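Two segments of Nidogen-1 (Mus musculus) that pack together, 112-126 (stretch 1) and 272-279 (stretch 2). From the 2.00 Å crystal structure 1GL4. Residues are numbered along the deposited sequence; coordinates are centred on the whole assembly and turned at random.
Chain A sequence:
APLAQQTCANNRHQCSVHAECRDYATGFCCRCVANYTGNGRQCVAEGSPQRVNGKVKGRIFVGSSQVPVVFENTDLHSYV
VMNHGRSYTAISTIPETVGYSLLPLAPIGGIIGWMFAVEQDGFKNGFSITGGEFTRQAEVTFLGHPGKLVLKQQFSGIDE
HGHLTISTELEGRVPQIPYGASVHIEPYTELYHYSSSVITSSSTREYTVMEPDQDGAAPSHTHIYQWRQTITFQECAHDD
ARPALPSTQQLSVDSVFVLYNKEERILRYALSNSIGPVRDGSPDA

Stretch 1 112-126: IGWMFAVEQDGFKNG
Stretch 2 (272-279) SNSIGPVR

How do the backbones join? After the helical residues 112-115, Phe116 is the first to leave helical phi/psi, and stretch 1 extends (Val118 -67/124, Glu119 -81/127) and runs parallel to strand 272-276, pairing Val118 with Ser274 (CA-CA 4.5 Å) and Glu119 with Ile275 (CA-CA 5.4 Å). Val118 N donates to Asn273 O (3.0 Å), Ile275 N to Val118 O (2.9 Å), and Gln120 N to Ile275 O (3.1 Å, more bent at 144°).

What fills the apolar contact? Ile275 (chi1 t, chi2 p) is buried on the same sheet face as Glu119; its CB lies 4.0 Å from Ala117 CB, and its CG2 4.1 Å from Asn125 N. Ala117 CB also lies 3.7 Å from Asn273 CB. Gly113 must be bare here: an ideal CB would stand 2.4 Å from Asn273 ND2.

How does Phe123 grip the strand's end? With chi1 m and chi2 74°, one ring face receives Gly276 CA and Pro277 CD, 4.0 and 3.8 Å from the ring centroid, while Phe123 CZ reaches Pro277 CB at 3.3 Å.

Which polar side chains take part? At the exposed margin, Arg279 (chi1 m, chi2 and chi3 t) brings NH2 within 3.7 Å of Asp121 OD2, a long salt bridge. Within stretch 1, Glu119 OE2 accepts from Asn125 N (2.8 Å), and Asn125 ND2 donates to Ala117 O (3.1 Å).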

# COMPACT_ATOMS: atom_id res chain seq x y z
N ILE A 112 -2.62 3.31 0.63
CA ILE A 112 -1.37 3.63 -0.05
C ILE A 112 -1.44 3.12 -1.50
O ILE A 112 -0.84 3.70 -2.40
CB ILE A 112 -0.17 3.01 0.69
CG1 ILE A 112 -0.10 3.59 2.10
CG2 ILE A 112 1.12 3.29 -0.07
CD1 ILE A 112 0.98 2.99 2.98
N GLY A 113 -2.19 2.04 -1.71
CA GLY A 113 -2.36 1.51 -3.06
C GLY A 113 -3.21 2.48 -3.86
O GLY A 113 -3.00 2.67 -5.06
N TRP A 114 -4.18 3.10 -3.19
CA TRP A 114 -5.06 4.08 -3.83
C TRP A 114 -4.22 5.29 -4.23
O TRP A 114 -4.38 5.84 -5.32
CB TRP A 114 -6.17 4.50 -2.85
CG TRP A 114 -6.99 5.67 -3.32
CD1 TRP A 114 -7.97 5.65 -4.27
CD2 TRP A 114 -6.88 7.03 -2.89
NE1 TRP A 114 -8.47 6.92 -4.46
CE2 TRP A 114 -7.82 7.79 -3.63
CE3 TRP A 114 -6.06 7.69 -1.95
CZ2 TRP A 114 -7.97 9.17 -3.45
CZ3 TRP A 114 -6.22 9.07 -1.78
CH2 TRP A 114 -7.17 9.79 -2.53
N MET A 115 -3.32 5.70 -3.35
CA MET A 115 -2.45 6.85 -3.61
C MET A 115 -1.58 6.69 -4.85
O MET A 115 -1.38 7.64 -5.61
CB MET A 115 -1.52 7.11 -2.42
CG MET A 115 -2.17 7.68 -1.17
SD MET A 115 -0.95 7.91 0.16
CE MET A 115 0.10 9.14 -0.57
N PHE A 116 -1.05 5.48 -5.06
CA PHE A 116 -0.16 5.23 -6.19
C PHE A 116 -0.62 4.24 -7.26
O PHE A 116 0.21 3.64 -7.94
CB PHE A 116 1.22 4.81 -5.66
CG PHE A 116 1.88 5.86 -4.79
CD1 PHE A 116 1.97 5.68 -3.41
CD2 PHE A 116 2.38 7.02 -5.35
CE1 PHE A 116 2.55 6.67 -2.60
CE2 PHE A 116 2.95 8.01 -4.55
CZ PHE A 116 3.04 7.83 -3.18
N ALA A 117 -1.93 4.09 -7.42
CA ALA A 117 -2.47 3.16 -8.42
C ALA A 117 -2.02 3.54 -9.83
O ALA A 117 -1.72 4.69 -10.10
CB ALA A 117 -4.00 3.18 -8.36
N VAL A 118 -1.96 2.55 -10.72
CA VAL A 118 -1.56 2.82 -12.11
C VAL A 118 -2.66 3.68 -12.73
O VAL A 118 -3.83 3.30 -12.73
CB VAL A 118 -1.41 1.52 -12.92
CG1 VAL A 118 -1.09 1.85 -14.38
CG2 VAL A 118 -0.31 0.66 -12.32
N GLU A 119 -2.27 4.84 -13.26
CA GLU A 119 -3.22 5.77 -13.86
C GLU A 119 -3.57 5.37 -15.30
O GLU A 119 -2.69 5.17 -16.14
CB GLU A 119 -2.66 7.20 -13.80
CG GLU A 119 -2.36 7.66 -12.36
CD GLU A 119 -1.82 9.09 -12.27
OE1 GLU A 119 -0.84 9.42 -12.97
OE2 GLU A 119 -2.37 9.88 -11.47
N GLN A 120 -4.87 5.24 -15.58
CA GLN A 120 -5.34 4.85 -16.90
C GLN A 120 -6.17 5.94 -17.58
O GLN A 120 -7.00 6.59 -16.93
CB GLN A 120 -6.17 3.58 -16.80
CG GLN A 120 -5.40 2.38 -16.28
CD GLN A 120 -6.27 1.15 -16.10
OE1 GLN A 120 -5.77 0.05 -15.90
NE2 GLN A 120 -7.58 1.35 -16.16
N ASP A 121 -5.95 6.13 -18.87
CA ASP A 121 -6.68 7.13 -19.65
C ASP A 121 -6.55 8.52 -19.02
O ASP A 121 -5.44 9.00 -18.79
CB ASP A 121 -8.16 6.75 -19.76
CG ASP A 121 -8.37 5.48 -20.57
OD1 ASP A 121 -7.99 5.46 -21.76
OD2 ASP A 121 -8.93 4.50 -20.02
N GLY A 122 -7.68 9.15 -18.76
CA GLY A 122 -7.65 10.47 -18.15
C GLY A 122 -8.05 10.45 -16.69
O GLY A 122 -8.94 11.20 -16.27
N PHE A 123 -7.40 9.59 -15.90
CA PHE A 123 -7.71 9.48 -14.48
C PHE A 123 -6.46 9.61 -13.61
O PHE A 123 -5.39 9.15 -13.98
CB PHE A 123 -8.43 8.16 -14.20
CG PHE A 123 -9.75 8.04 -14.92
CD1 PHE A 123 -9.79 7.81 -16.29
CD2 PHE A 123 -10.94 8.26 -14.24
CE1 PHE A 123 -11.00 7.81 -16.98
CE2 PHE A 123 -12.16 8.26 -14.92
CZ PHE A 123 -12.19 8.03 -16.29
N LYS A 124 -6.62 10.24 -12.44
CA LYS A 124 -5.50 10.46 -11.53
C LYS A 124 -5.58 9.61 -10.25
O LYS A 124 -6.67 9.37 -9.74
CB LYS A 124 -5.47 11.94 -11.13
CG LYS A 124 -5.44 12.90 -12.30
CD LYS A 124 -5.27 14.33 -11.85
CE LYS A 124 -4.90 15.23 -13.02
NZ LYS A 124 -4.46 16.57 -12.56
N ASN A 125 -4.42 9.17 -9.75
CA ASN A 125 -4.40 8.38 -8.52
C ASN A 125 -4.41 9.33 -7.32
O ASN A 125 -4.39 10.54 -7.50
CB ASN A 125 -3.18 7.44 -8.45
CG ASN A 125 -1.85 8.17 -8.58
OD1 ASN A 125 -1.72 9.33 -8.20
ND2 ASN A 125 -0.84 7.46 -9.11
N GLY A 126 -4.43 8.77 -6.12
CA GLY A 126 -4.46 9.58 -4.91
C GLY A 126 -3.37 10.63 -4.75
O GLY A 126 -3.63 11.74 -4.26
N SER A 272 -2.28 -4.95 -5.51
CA SER A 272 -2.06 -4.28 -6.80
C SER A 272 -3.26 -3.39 -7.14
O SER A 272 -4.41 -3.79 -6.95
CB SER A 272 -1.83 -5.33 -7.88
OG SER A 272 -0.64 -6.05 -7.60
N ASN A 273 -2.97 -2.20 -7.66
CA ASN A 273 -4.02 -1.22 -7.95
C ASN A 273 -3.95 -0.49 -9.30
O ASN A 273 -2.86 -0.13 -9.76
CB ASN A 273 -4.01 -0.15 -6.85
CG ASN A 273 -4.10 -0.74 -5.47
OD1 ASN A 273 -5.16 -0.74 -4.85
ND2 ASN A 273 -2.98 -1.27 -4.97
N SER A 274 -5.12 -0.26 -9.88
CA SER A 274 -5.29 0.49 -11.14
C SER A 274 -6.47 1.44 -10.94
O SER A 274 -7.47 1.05 -10.34
CB SER A 274 -5.59 -0.45 -12.31
OG SER A 274 -4.42 -1.10 -12.77
N ILE A 275 -6.36 2.66 -11.44
CA ILE A 275 -7.44 3.63 -11.29
C ILE A 275 -7.91 4.10 -12.68
O ILE A 275 -7.09 4.45 -13.54
CB ILE A 275 -7.00 4.85 -10.42
CG1 ILE A 275 -8.21 5.71 -10.06
CG2 ILE A 275 -5.98 5.70 -11.16
CD1 ILE A 275 -9.10 5.11 -9.01
N GLY A 276 -9.22 4.10 -12.90
CA GLY A 276 -9.75 4.51 -14.18
C GLY A 276 -11.26 4.70 -14.21
O GLY A 276 -11.89 4.86 -13.17
N PRO A 277 -11.87 4.68 -15.41
CA PRO A 277 -13.32 4.86 -15.57
C PRO A 277 -14.17 3.70 -15.04
O PRO A 277 -13.69 2.57 -14.92
CB PRO A 277 -13.47 5.04 -17.07
CG PRO A 277 -12.40 4.14 -17.61
CD PRO A 277 -11.22 4.47 -16.72
N VAL A 278 -15.42 3.99 -14.72
CA VAL A 278 -16.35 2.98 -14.23
C VAL A 278 -16.71 2.04 -15.38
O VAL A 278 -17.20 2.48 -16.41
CB VAL A 278 -17.66 3.63 -13.70
CG1 VAL A 278 -18.62 2.55 -13.22
CG2 VAL A 278 -17.34 4.59 -12.57
N ARG A 279 -16.46 0.75 -15.19
CA ARG A 279 -16.77 -0.25 -16.21
C ARG A 279 -17.76 -1.27 -15.66
O ARG A 279 -18.91 -1.29 -16.14
CB ARG A 279 -15.49 -0.98 -16.65
CG ARG A 279 -14.41 -0.07 -17.23
CD ARG A 279 -13.18 -0.87 -17.63
NE ARG A 279 -12.07 -0.03 -18.08
CZ ARG A 279 -12.08 0.72 -19.18
NH1 ARG A 279 -13.15 0.73 -19.97
NH2 ARG A 279 -11.02 1.45 -19.50
OXT ARG A 279 -17.37 -2.03 -14.75